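Local coordinates for protein tyrocidine synthetase 3 (Brevibacillus brevis, PDB 2JGP) that forms peptide bonds in the nonribosomal synthesis of the antibiotic tyrocidine, here as a peptidyl carrier domain joined to a condensation domain, at residues 326-329 with 330-333; 384-387 with 388-391; 178-181 with 182-186; 423-426 with 427-431; 487-490 with 491-495. All coordinates share one frame; numbering follows the deposited sequence.

Interaction 1: residues 326-329 with 330-333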
loop_
_atom_site.group_PDB
_atom_site.type_symbol
_atom_site.label_atom_id
_atom_site.label_comp_id
_atom_site.label_asym_id
_atom_site.label_seq_id
_atom_site.Cartn_x
_atom_site.Cartn_y
_atom_site.Cartn_z
ATOM N N GLY A 326 -18.851 13.437 -1.771
ATOM C CA GLY A 326 -18.949 12.009 -1.465
ATOM C C GLY A 326 -17.691 11.215 -1.755
ATOM O O GLY A 326 -17.763 10.034 -2.097
ATOM N N THR A 327 -16.535 11.859 -1.614
ATOM C CA THR A 327 -15.254 11.220 -1.872
ATOM C C THR A 327 -14.397 11.255 -0.615
ATOM O O THR A 327 -14.800 11.807 0.413
ATOM C CB THR A 327 -14.494 11.910 -3.032
ATOM O OG1 THR A 327 -14.251 13.286 -2.712
ATOM C CG2 THR A 327 -15.289 11.821 -4.323
ATOM N N THR A 328 -13.226 10.634 -0.699
ATOM C CA THR A 328 -12.242 10.685 0.363
ATOM C C THR A 328 -11.236 11.775 0.021
ATOM O O THR A 328 -11.099 12.155 -1.143
ATOM C CB THR A 328 -11.512 9.330 0.513
ATOM O OG1 THR A 328 -10.825 9.008 -0.702
ATOM C CG2 THR A 328 -12.514 8.206 0.847
ATOM N N LEU A 329 -10.538 12.285 1.028
ATOM C CA LEU A 329 -9.460 13.238 0.791
ATOM C C LEU A 329 -8.430 12.625 -0.152
ATOM O O LEU A 329 -7.940 13.285 -1.061
ATOM C CB LEU A 329 -8.802 13.658 2.106
ATOM C CG LEU A 329 -7.614 14.615 1.986
ATOM C CD1 LEU A 329 -7.973 15.864 1.177
ATOM C CD2 LEU A 329 -7.109 14.986 3.367
ATOM N N TYR A 330 -8.135 11.343 0.051
ATOM C CA TYR A 330 -7.274 10.596 -0.859
ATOM C C TYR A 330 -7.681 10.792 -2.320
ATOM O O TYR A 330 -6.841 11.098 -3.169
ATOM C CB TYR A 330 -7.326 9.102 -0.512
ATOM C CG TYR A 330 -6.441 8.239 -1.369
ATOM C CD1 TYR A 330 -5.185 7.848 -0.923
ATOM C CD2 TYR A 330 -6.862 7.804 -2.623
ATOM C CE1 TYR A 330 -4.366 7.055 -1.702
ATOM C CE2 TYR A 330 -6.054 7.014 -3.411
ATOM C CZ TYR A 330 -4.804 6.645 -2.944
ATOM O OH TYR A 330 -3.996 5.855 -3.712
ATOM N N MET A 331 -8.966 10.608 -2.609
ATOM C CA MET A 331 -9.471 10.725 -3.982
ATOM C C MET A 331 -9.349 12.143 -4.544
ATOM O O MET A 331 -9.011 12.323 -5.711
ATOM C CB MET A 331 -10.929 10.280 -4.064
ATOM C CG MET A 331 -11.156 8.780 -3.899
ATOM S SD MET A 331 -12.920 8.456 -3.696
ATOM C CE MET A 331 -12.907 6.709 -3.267
ATOM N N VAL A 332 -9.647 13.136 -3.715
ATOM C CA VAL A 332 -9.571 14.539 -4.121
ATOM C C VAL A 332 -8.135 14.877 -4.526
ATOM O O VAL A 332 -7.889 15.429 -5.598
ATOM C CB VAL A 332 -10.030 15.471 -2.977
ATOM C CG1 VAL A 332 -9.710 16.939 -3.301
ATOM C CG2 VAL A 332 -11.530 15.281 -2.694
ATOM N N LEU A 333 -7.192 14.507 -3.667
ATOM C CA LEU A 333 -5.767 14.742 -3.925
ATOM C C LEU A 333 -5.255 13.979 -5.153
ATOM O O LEU A 333 -4.482 14.522 -5.951
ATOM C CB LEU A 333 -4.943 14.371 -2.699
ATOM C CG LEU A 333 -5.232 15.144 -1.419
ATOM C CD1 LEU A 333 -4.437 14.552 -0.269
ATOM C CD2 LEU A 333 -4.931 16.621 -1.591
#
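Thr-328 OG1 accepts the backbone N-H of Met-331, with N to OG1 at 3.1 Å and 153° at the hydrogen. Thr-328 is thus the N-cap of helix 329-345. Its OG1 sits between the backbone N and the carbonyl carbon (chi1 61°), which faces the hydroxyl toward the first turn. The same residue works through its carbonyl: Val-332 N donates to Thr-328 O at 3.1 Å, and Leu-333 N to Leu-329 O at 3.0 Å. Thr-328 N is buried here without a partner in the model. Met-331 SD lies 3.7 Å from Thr-328 N, as its extended chain passes the threonine obliquely. Thr-327 OG1 hydrogen-bonds Thr-325 OG1 and also touches Val-332 CG2 at 3.4 Å. Gly-326, with positive phi, closes helix 312-325 in a Schellman motif, and its O accepts from Lys-395 NZ. On the apolar side, Leu-329 CD1 packs on Leu-333 CG at 3.8 Å, and both leucines touch Phe-434 of strand 430-435. The chemistry implies a tight helix-to-helix turn in the condensation domain, where one threonine supplies both a hydroxyl and a carbonyl to the N-H groups that start the second helix.

Interaction 2: residues 384-387 with 388-391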
loop_
_atom_site.group_PDB
_atom_site.type_symbol
_atom_site.label_atom_id
_atom_site.label_comp_id
_atom_site.label_asym_id
_atom_site.label_seq_id
_atom_site.Cartn_x
_atom_site.Cartn_y
_atom_site.Cartn_z
ATOM N N GLU A 384 -12.128 19.551 -21.233
ATOM C CA GLU A 384 -13.534 19.952 -21.256
ATOM C C GLU A 384 -14.309 19.484 -20.025
ATOM O O GLU A 384 -15.391 19.986 -19.753
ATOM C CB GLU A 384 -14.214 19.429 -22.531
ATOM C CG GLU A 384 -13.541 19.909 -23.819
ATOM C CD GLU A 384 -14.208 19.388 -25.087
ATOM O OE1 GLU A 384 -15.405 19.683 -25.309
ATOM O OE2 GLU A 384 -13.519 18.701 -25.878
ATOM N N LYS A 385 -13.762 18.521 -19.288
ATOM C CA LYS A 385 -14.430 17.998 -18.096
ATOM C C LYS A 385 -14.395 19.010 -16.959
ATOM O O LYS A 385 -13.432 19.752 -16.820
ATOM C CB LYS A 385 -13.767 16.696 -17.637
ATOM C CG LYS A 385 -14.050 15.523 -18.549
ATOM C CD LYS A 385 -13.348 14.267 -18.080
ATOM C CE LYS A 385 -13.651 13.109 -19.011
ATOM N NZ LYS A 385 -12.806 11.921 -18.726
ATOM N N THR A 386 -15.450 19.037 -16.147
ATOM C CA THR A 386 -15.433 19.806 -14.908
ATOM C C THR A 386 -14.607 19.009 -13.912
ATOM O O THR A 386 -14.547 17.778 -14.006
ATOM C CB THR A 386 -16.850 20.039 -14.343
ATOM O OG1 THR A 386 -17.423 18.792 -13.956
ATOM C CG2 THR A 386 -17.754 20.713 -15.379
ATOM N N PHE A 387 -13.946 19.683 -12.976
ATOM C CA PHE A 387 -13.196 18.946 -11.961
ATOM C C PHE A 387 -14.148 18.041 -11.190
ATOM O O PHE A 387 -13.798 16.917 -10.852
ATOM C CB PHE A 387 -12.452 19.863 -10.990
ATOM C CG PHE A 387 -11.708 19.113 -9.921
ATOM C CD1 PHE A 387 -10.487 18.516 -10.203
ATOM C CD2 PHE A 387 -12.240 18.975 -8.646
ATOM C CE1 PHE A 387 -9.800 17.802 -9.226
ATOM C CE2 PHE A 387 -11.562 18.263 -7.662
ATOM C CZ PHE A 387 -10.342 17.674 -7.954
ATOM N N SER A 388 -15.358 18.532 -10.934
ATOM C CA SER A 388 -16.362 17.754 -10.211
ATOM C C SER A 388 -16.633 16.405 -10.883
ATOM O O SER A 388 -16.609 15.362 -10.220
ATOM C CB SER A 388 -17.661 18.555 -10.074
ATOM O OG SER A 388 -18.617 17.825 -9.326
ATOM N N GLU A 389 -16.858 16.409 -12.194
ATOM C CA GLU A 389 -17.151 15.158 -12.899
ATOM C C GLU A 389 -15.898 14.286 -13.038
ATOM O O GLU A 389 -15.989 13.062 -12.962
ATOM C CB GLU A 389 -17.801 15.411 -14.261
ATOM C CG GLU A 389 -16.864 15.837 -15.361
ATOM C CD GLU A 389 -17.600 16.118 -16.656
ATOM O OE1 GLU A 389 -17.539 17.269 -17.142
ATOM O OE2 GLU A 389 -18.254 15.186 -17.170
ATOM N N PHE A 390 -14.739 14.913 -13.241
ATOM C CA PHE A 390 -13.467 14.183 -13.282
ATOM C C PHE A 390 -13.194 13.491 -11.947
ATOM O O PHE A 390 -12.797 12.317 -11.911
ATOM C CB PHE A 390 -12.297 15.109 -13.625
ATOM C CG PHE A 390 -10.962 14.419 -13.577
ATOM C CD1 PHE A 390 -10.679 13.381 -14.457
ATOM C CD2 PHE A 390 -10.004 14.777 -12.634
ATOM C CE1 PHE A 390 -9.456 12.726 -14.410
ATOM C CE2 PHE A 390 -8.780 14.123 -12.581
ATOM C CZ PHE A 390 -8.507 13.095 -13.471
ATOM N N LEU A 391 -13.413 14.218 -10.854
ATOM C CA LEU A 391 -13.250 13.653 -9.516
ATOM C C LEU A 391 -14.151 12.436 -9.300
ATOM O O LEU A 391 -13.755 11.468 -8.657
ATOM C CB LEU A 391 -13.523 14.710 -8.440
ATOM C CG LEU A 391 -13.557 14.197 -6.992
ATOM C CD1 LEU A 391 -12.230 13.553 -6.611
ATOM C CD2 LEU A 391 -13.921 15.314 -6.024
#
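Thr-386 and Glu-389 form a capping box at the start of helix 387-403 in the condensation domain. Their side chains cross at about a right angle, and each takes the other's backbone N-H. Thr-386 OG1 accepts from Glu-389 N at 3.0 Å. In return, Glu-389 OE1 accepts from Thr-386 N at 2.9 Å, through the anti lone pair, away from OE2. Glu-389 can fold back this way because its CG stands between its own backbone N and carbonyl carbon (chi1 78°), with the rest of the chain extended toward the cap. Its CG then rests 3.3 Å from Thr-386 OG1.

Lys-385 also crosses Glu-389 at about a right angle, but it is the CB and CG end of the chain that meets Glu-389. Lys-385 CB lies 3.8 Å from Glu-389 OE1, while its ammonium runs on to Lys-380 O and Glu-393.

The buried face of the turn is apolar. Phe-387 CG is anti to its backbone N (chi1 179°), and the ring leans obliquely across Leu-391. Leu-391 CB stands over one face of that ring, offset toward the rim. Ala-335 and Val-339 of helix 329-345 also pack against Phe-387. The Phe-390 ring meets the same phenylalanine at its own edge, near its plane, where Phe-387 CD1 and Phe-390 CD2 are 4.5 Å apart.

Interaction 3: residues 178-181 with 182-186. Unlike the reference sequence in segment 178-181: Glu-181 (reference Gln).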
loop_
_atom_site.group_PDB
_atom_site.type_symbol
_atom_site.label_atom_id
_atom_site.label_comp_id
_atom_site.label_asym_id
_atom_site.label_seq_id
_atom_site.Cartn_x
_atom_site.Cartn_y
_atom_site.Cartn_z
ATOM N N VAL A 178 30.767 2.384 20.186
ATOM C CA VAL A 178 31.403 3.241 19.189
ATOM C C VAL A 178 31.103 4.707 19.471
ATOM O O VAL A 178 30.206 5.021 20.248
ATOM C CB VAL A 178 30.883 2.915 17.769
ATOM C CG1 VAL A 178 31.189 1.469 17.403
ATOM C CG2 VAL A 178 29.384 3.190 17.666
ATOM N N THR A 179 31.855 5.597 18.826
ATOM C CA THR A 179 31.552 7.027 18.842
ATOM C C THR A 179 30.270 7.277 18.053
ATOM O O THR A 179 29.891 6.464 17.208
ATOM C CB THR A 179 32.703 7.848 18.221
ATOM O OG1 THR A 179 33.890 7.684 19.012
ATOM C CG2 THR A 179 32.352 9.334 18.159
ATOM N N GLU A 180 29.592 8.388 18.335
ATOM C CA GLU A 180 28.399 8.753 17.571
ATOM C C GLU A 180 28.717 8.880 16.080
ATOM O O GLU A 180 27.994 8.343 15.238
ATOM C CB GLU A 180 27.781 10.056 18.090
ATOM C CG GLU A 180 26.425 10.363 17.477
ATOM C CD GLU A 180 25.808 11.648 17.980
ATOM O OE1 GLU A 180 26.367 12.275 18.903
ATOM O OE2 GLU A 180 24.748 12.031 17.453
ATOM N N GLU A 181 29.804 9.581 15.761
ATOM C CA GLU A 181 30.224 9.756 14.368
ATOM C C GLU A 181 30.588 8.420 13.711
ATOM O O GLU A 181 30.276 8.201 12.542
ATOM C CB GLU A 181 31.402 10.736 14.263
ATOM C CG GLU A 181 31.538 11.388 12.888
ATOM C CD GLU A 181 30.387 12.330 12.571
ATOM O OE1 GLU A 181 30.228 13.337 13.297
ATOM O OE2 GLU A 181 29.641 12.067 11.603
ATOM N N GLU A 182 31.236 7.532 14.461
ATOM C CA GLU A 182 31.503 6.171 13.983
ATOM C C GLU A 182 30.200 5.411 13.719
ATOM O O GLU A 182 30.106 4.641 12.762
ATOM C CB GLU A 182 32.361 5.397 14.988
ATOM C CG GLU A 182 33.791 5.901 15.104
ATOM C CD GLU A 182 34.594 5.175 16.174
ATOM O OE1 GLU A 182 33.985 4.529 17.057
ATOM O OE2 GLU A 182 35.843 5.252 16.129
ATOM N N ALA A 183 29.196 5.628 14.567
ATOM C CA ALA A 183 27.890 5.001 14.385
ATOM C C ALA A 183 27.250 5.419 13.059
ATOM O O ALA A 183 26.620 4.602 12.390
ATOM C CB ALA A 183 26.965 5.330 15.553
ATOM N N ARG A 184 27.425 6.685 12.685
ATOM C CA ARG A 184 26.859 7.210 11.439
ATOM C C ARG A 184 27.379 6.499 10.189
ATOM O O ARG A 184 26.611 6.264 9.256
ATOM C CB ARG A 184 27.103 8.719 11.317
ATOM C CG ARG A 184 26.267 9.553 12.272
ATOM C CD ARG A 184 26.177 11.004 11.819
ATOM N NE ARG A 184 25.280 11.782 12.672
ATOM C CZ ARG A 184 25.603 12.307 13.853
ATOM N NH1 ARG A 184 26.825 12.157 14.365
ATOM N NH2 ARG A 184 24.690 12.993 14.533
ATOM N N GLU A 185 28.666 6.154 10.166
ATOM C CA GLU A 185 29.231 5.426 9.021
ATOM C C GLU A 185 28.890 3.938 9.114
ATOM O O GLU A 185 28.557 3.311 8.105
ATOM C CB GLU A 185 30.752 5.602 8.927
ATOM C CG GLU A 185 31.343 5.772 7.491
ATOM C CD GLU A 185 30.391 5.412 6.344
ATOM O OE1 GLU A 185 29.964 6.347 5.629
ATOM O OE2 GLU A 185 30.074 4.214 6.143
ATOM N N LEU A 186 28.972 3.374 10.317
ATOM C CA LEU A 186 28.637 1.958 10.514
ATOM C C LEU A 186 27.256 1.616 9.987
ATOM O O LEU A 186 27.094 0.639 9.259
ATOM C CB LEU A 186 28.712 1.559 11.990
ATOM C CG LEU A 186 30.002 0.914 12.479
ATOM C CD1 LEU A 186 29.803 0.452 13.912
ATOM C CD2 LEU A 186 30.425 -0.254 11.604
#
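Glu-180 and Arg-184 are brought together by two different first torsions. Glu-180 CG is anti to its backbone N (chi1 -171°), and the chain stays extended. Arg-184 CG is anti to its carbonyl carbon (chi1 -72°), which turns its long chain back toward the helix start. The contact lies at the N-terminal end of helix 180-189, the helix of a beta-alpha-beta unit between strands 174-177 and 202-210. Glu-180 OE2 meets Arg-184 NH2 in a salt bridge of 3.1 Å, with carboxylate and guanidinium planes 26° apart. Glu-181, whose chain bends at its second torsion, adds a long bridge from OE1 to Arg-184 NH1 at 3.8 Å. The three residues make a small salt-bridge network on the surface. Glu-180 OE1 has a second partner in Arg-213, so this carboxylate lies between two arginines, which would probably favour its charged form.

Thr-179 is the N-cap residue, but its hydroxyl makes no capping bond. Glu-182 reaches back instead: its OE1 accepts from Thr-179 N at 3.0 Å. The donor comes from above the carboxylate plane. Thr-179 O takes Ala-183 N at 2.9 Å, a regular helical bond.

On the inner side, Val-178 and Ala-183 both lean on Ile-209 of strand 202-210. Phe-452 touches Ala-183 and the side chains of Glu-180 and Arg-184. Within the contact, the two branches of Val-178 divide the work: CG2 touches Ala-183 CB at 3.9 Å, and CG1 touches Leu-186 CD1, also at 3.9 Å.

Interaction 4: residues 423-426 with 427-431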
loop_
_atom_site.group_PDB
_atom_site.type_symbol
_atom_site.label_atom_id
_atom_site.label_comp_id
_atom_site.label_asym_id
_atom_site.label_seq_id
_atom_site.Cartn_x
_atom_site.Cartn_y
_atom_site.Cartn_z
ATOM N N SER A 423 14.552 2.654 -19.346
ATOM C CA SER A 423 14.632 3.998 -18.773
ATOM C C SER A 423 13.391 4.371 -17.960
ATOM O O SER A 423 13.345 5.437 -17.346
ATOM C CB SER A 423 14.845 5.035 -19.879
ATOM O OG SER A 423 13.734 5.091 -20.759
ATOM N N ARG A 424 12.387 3.500 -17.950
ATOM C CA ARG A 424 11.147 3.787 -17.232
ATOM C C ARG A 424 10.506 2.516 -16.679
ATOM O O ARG A 424 11.027 1.418 -16.870
ATOM C CB ARG A 424 10.184 4.590 -18.120
ATOM C CG ARG A 424 10.202 4.252 -19.600
ATOM C CD ARG A 424 9.973 5.493 -20.455
ATOM N NE ARG A 424 8.914 6.320 -19.896
ATOM C CZ ARG A 424 8.731 7.613 -20.157
ATOM N NH1 ARG A 424 9.522 8.267 -21.002
ATOM N NH2 ARG A 424 7.733 8.261 -19.564
ATOM N N ASN A 425 9.399 2.677 -15.963
ATOM C CA ASN A 425 8.756 1.564 -15.273
ATOM C C ASN A 425 7.493 1.104 -15.986
ATOM O O ASN A 425 6.879 1.881 -16.716
ATOM C CB ASN A 425 8.453 1.957 -13.828
ATOM C CG ASN A 425 9.702 2.006 -12.974
ATOM O OD1 ASN A 425 10.199 0.972 -12.527
ATOM N ND2 ASN A 425 10.221 3.209 -12.748
ATOM N N PRO A 426 7.107 -0.169 -15.785
ATOM C CA PRO A 426 5.925 -0.675 -16.467
ATOM C C PRO A 426 4.642 0.006 -15.980
ATOM O O PRO A 426 4.464 0.225 -14.772
ATOM C CB PRO A 426 5.935 -2.179 -16.146
ATOM C CG PRO A 426 6.768 -2.327 -14.935
ATOM C CD PRO A 426 7.743 -1.189 -14.928
ATOM N N LEU A 427 3.796 0.375 -16.939
ATOM C CA LEU A 427 2.464 0.946 -16.715
ATOM C C LEU A 427 2.432 2.383 -16.182
ATOM O O LEU A 427 1.603 3.174 -16.633
ATOM C CB LEU A 427 1.586 0.027 -15.847
ATOM C CG LEU A 427 0.977 -1.174 -16.577
ATOM C CD1 LEU A 427 0.182 -2.037 -15.618
ATOM C CD2 LEU A 427 0.099 -0.727 -17.744
ATOM N N PHE A 428 3.299 2.719 -15.226
ATOM C CA PHE A 428 3.340 4.082 -14.674
ATOM C C PHE A 428 4.757 4.516 -14.290
ATOM O O PHE A 428 5.588 3.698 -13.890
ATOM C CB PHE A 428 2.395 4.219 -13.470
ATOM C CG PHE A 428 2.590 3.167 -12.419
ATOM C CD1 PHE A 428 3.552 3.320 -11.425
ATOM C CD2 PHE A 428 1.818 2.017 -12.426
ATOM C CE1 PHE A 428 3.739 2.341 -10.459
ATOM C CE2 PHE A 428 1.999 1.036 -11.459
ATOM C CZ PHE A 428 2.958 1.200 -10.474
ATOM N N ASP A 429 5.012 5.815 -14.423
ATOM C CA ASP A 429 6.309 6.409 -14.086
ATOM C C ASP A 429 6.229 7.379 -12.916
ATOM O O ASP A 429 7.208 8.040 -12.581
ATOM C CB ASP A 429 6.880 7.099 -15.316
ATOM C CG ASP A 429 7.360 6.110 -16.338
ATOM O OD1 ASP A 429 8.210 5.269 -15.973
ATOM O OD2 ASP A 429 6.875 6.147 -17.485
ATOM N N THR A 430 5.059 7.452 -12.293
ATOM C CA THR A 430 4.894 8.212 -11.074
ATOM C C THR A 430 4.005 7.447 -10.102
ATOM O O THR A 430 3.180 6.637 -10.516
ATOM C CB THR A 430 4.301 9.609 -11.353
ATOM O OG1 THR A 430 4.225 10.339 -10.129
ATOM C CG2 THR A 430 2.908 9.503 -11.963
ATOM N N VAL A 431 4.202 7.716 -8.814
ATOM C CA VAL A 431 3.440 7.095 -7.743
ATOM C C VAL A 431 2.843 8.184 -6.858
ATOM O O VAL A 431 3.465 9.226 -6.645
ATOM C CB VAL A 431 4.339 6.153 -6.893
ATOM C CG1 VAL A 431 3.668 5.786 -5.577
ATOM C CG2 VAL A 431 4.690 4.902 -7.691
HETATM O O HOH W 1 9.783 5.807 -13.830
HETATM O O HOH W 2 6.185 3.830 -18.498
#
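Asp-429 receives Arg-424 and the backbone of Asn-425 in a turn that leads into strand 430-435, an outermost strand of a mixed four-stranded sheet in the condensation domain. The turn holds a bend at Leu-427 that resembles a classic gamma-turn: Leu-427 has positive phi (72°), and a weak bond of 2.8 Å from Phe-428 N to Pro-426 O closes it. Arg-424 grips Asp-429 side-on with two nitrogens, and both go to one oxygen. NE lies 3.2 Å and NH2 3.1 Å from Asp-429 OD2, and this oxygen sits at the guanidinium edge, in its plane. The carboxylate is turned 67° from that plane, so both donors come from above it, on the same face. The other oxygen, Asp-429 OD1, accepts Asn-425 N at 2.9 Å in a nearly straight bond of 174°.

Two waters also bridge the segments. One links Asn-425 ND2 to Asp-429 OD1, and the other donates to both Asn-425 O and Asp-429 OD2. With two donors and a water at OD2, the buried carboxylate is probably held in its charged form.

Further out, Arg-424 NH2 also reaches Leu-287 O, and Asn-425 ND2 reaches Lys-462 O. The Phe-428 ring packs on Thr-374 and Ala-376 of strand 373-379. Pro-426 O stands over one face of this ring, toward the rim, 4.0 Å from Phe-428 CD2.

Interaction 5: residues 487-490 with 491-495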
loop_
_atom_site.group_PDB
_atom_site.type_symbol
_atom_site.label_atom_id
_atom_site.label_comp_id
_atom_site.label_asym_id
_atom_site.label_seq_id
_atom_site.Cartn_x
_atom_site.Cartn_y
_atom_site.Cartn_z
ATOM N N PHE A 487 15.081 16.105 -13.049
ATOM C CA PHE A 487 14.543 17.383 -12.565
ATOM C C PHE A 487 15.484 18.104 -11.610
ATOM O O PHE A 487 16.196 17.473 -10.822
ATOM C CB PHE A 487 13.197 17.183 -11.857
ATOM C CG PHE A 487 12.226 16.324 -12.620
ATOM C CD1 PHE A 487 11.574 16.817 -13.741
ATOM C CD2 PHE A 487 11.956 15.025 -12.207
ATOM C CE1 PHE A 487 10.672 16.026 -14.440
ATOM C CE2 PHE A 487 11.059 14.229 -12.902
ATOM C CZ PHE A 487 10.414 14.733 -14.019
ATOM N N THR A 488 15.479 19.434 -11.694
ATOM C CA THR A 488 16.181 20.277 -10.739
ATOM C C THR A 488 15.277 20.491 -9.524
ATOM O O THR A 488 14.056 20.302 -9.599
ATOM C CB THR A 488 16.540 21.652 -11.345
ATOM O OG1 THR A 488 15.343 22.386 -11.635
ATOM C CG2 THR A 488 17.349 21.492 -12.626
ATOM N N ARG A 489 15.883 20.884 -8.407
ATOM C CA ARG A 489 15.132 21.267 -7.214
ATOM C C ARG A 489 14.146 22.393 -7.514
ATOM O O ARG A 489 13.013 22.372 -7.034
ATOM C CB ARG A 489 16.087 21.704 -6.102
ATOM C CG ARG A 489 15.391 22.233 -4.854
ATOM C CD ARG A 489 16.355 22.331 -3.689
ATOM N NE ARG A 489 16.827 21.010 -3.281
ATOM C CZ ARG A 489 16.127 20.138 -2.555
ATOM N NH1 ARG A 489 14.904 20.431 -2.130
ATOM N NH2 ARG A 489 16.662 18.959 -2.249
ATOM N N GLU A 490 14.589 23.372 -8.301
ATOM C CA GLU A 490 13.762 24.522 -8.671
ATOM C C GLU A 490 12.470 24.075 -9.357
ATOM O O GLU A 490 11.378 24.507 -8.976
ATOM C CB GLU A 490 14.553 25.471 -9.584
ATOM C CG GLU A 490 13.781 26.691 -10.079
ATOM C CD GLU A 490 14.564 27.516 -11.091
ATOM O OE1 GLU A 490 15.809 27.402 -11.144
ATOM O OE2 GLU A 490 13.930 28.285 -11.839
ATOM N N THR A 491 12.608 23.206 -10.358
ATOM C CA THR A 491 11.463 22.680 -11.110
ATOM C C THR A 491 10.464 21.938 -10.226
ATOM O O THR A 491 9.251 22.050 -10.418
ATOM C CB THR A 491 11.928 21.737 -12.245
ATOM O OG1 THR A 491 12.605 22.503 -13.247
ATOM C CG2 THR A 491 10.737 20.997 -12.885
ATOM N N MET A 492 10.977 21.186 -9.257
ATOM C CA MET A 492 10.132 20.372 -8.389
ATOM C C MET A 492 9.464 21.199 -7.293
ATOM O O MET A 492 8.324 20.926 -6.919
ATOM C CB MET A 492 10.941 19.216 -7.798
ATOM C CG MET A 492 11.314 18.166 -8.832
ATOM S SD MET A 492 9.897 17.165 -9.327
ATOM C CE MET A 492 9.379 17.975 -10.837
ATOM N N GLU A 493 10.165 22.205 -6.777
ATOM C CA GLU A 493 9.533 23.162 -5.862
ATOM C C GLU A 493 8.398 23.919 -6.560
ATOM O O GLU A 493 7.359 24.162 -5.959
ATOM C CB GLU A 493 10.565 24.124 -5.263
ATOM C CG GLU A 493 11.476 23.452 -4.228
ATOM C CD GLU A 493 12.573 24.359 -3.696
ATOM O OE1 GLU A 493 12.762 25.475 -4.229
ATOM O OE2 GLU A 493 13.261 23.945 -2.739
ATOM N N ARG A 494 8.588 24.261 -7.833
ATOM C CA ARG A 494 7.544 24.922 -8.622
ATOM C C ARG A 494 6.377 23.975 -8.923
ATOM O O ARG A 494 5.216 24.387 -8.884
ATOM C CB ARG A 494 8.126 25.474 -9.929
ATOM C CG ARG A 494 7.130 26.259 -10.774
ATOM C CD ARG A 494 7.765 26.825 -12.042
ATOM N NE ARG A 494 8.818 27.798 -11.737
ATOM C CZ ARG A 494 10.130 27.591 -11.852
ATOM N NH1 ARG A 494 10.618 26.432 -12.284
ATOM N NH2 ARG A 494 10.970 28.569 -11.533
ATOM N N PHE A 495 6.712 22.724 -9.241
ATOM C CA PHE A 495 5.749 21.636 -9.445
ATOM C C PHE A 495 4.824 21.502 -8.239
ATOM O O PHE A 495 3.609 21.373 -8.389
ATOM C CB PHE A 495 6.537 20.334 -9.673
ATOM C CG PHE A 495 5.694 19.115 -9.965
ATOM C CD1 PHE A 495 5.127 18.923 -11.218
ATOM C CD2 PHE A 495 5.535 18.121 -9.003
ATOM C CE1 PHE A 495 4.384 17.778 -11.497
ATOM C CE2 PHE A 495 4.797 16.973 -9.269
ATOM C CZ PHE A 495 4.224 16.799 -10.524
#
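The contact caps and begins helix 489-508, the last helix of the chain. Thr-488 is its N-cap. Thr-488 OG1, set between its backbone N and carbonyl carbon (chi1 65°), accepts Thr-491 N at 3.1 Å. Asp-292 braces this turn from outside: its OD2 takes both Thr-488 N and Thr-491 OG1.

Next to the cap, Phe-487 and Met-492 form a Met-aromatic contact. Met-492 is bent at its second and third torsions, which curls its methyl over the ring. Met-492 CE lies over one face, 4.0 Å from the ring centroid of Phe-487, as a CH-pi contact. Met-492 SD stands obliquely, 4.5 Å from the same centroid. Tyr-482 of strand 476-483 touches both residues, so the pair packs this end of the helix on the sheet of the condensation domain.

The outer face carries charge. Glu-490 and Arg-494 lie side by side and point the same way. Arg-494 NH2 donates to Glu-490 OE2 at 3.0 Å and 176°, in the guanidinium plane and on the anti lone pair. Between their side chains, Arg-489 and Glu-493 share a long salt bridge, NH1 to OE2 at 3.9 Å; the stronger partners of Arg-489 NH2 are Asp-304 and Gln-305 O.

From the N terminus, interaction 3 comes first, on the helix between strands 174-177 and 202-210. Interaction 1 follows at the turn joining helices 312-325 and 329-345. Interaction 2 then starts helix 387-403, interaction 4 leads into strand 430-435, and interaction 5 opens helix 489-508. Each is local, closing only a short loop between neighbouring residues; they run in series, and none nests or crosses. Interactions 1 and 2 touch: Leu-391 CD1 packs 3.8 Å from Val-332 CA, joining helices 329-345 and 387-403. Interactions 4 and 5 come within about 6 Å at their nearest atoms. Interaction 3 stands apart, its centre about 54 Å from that of interaction 2.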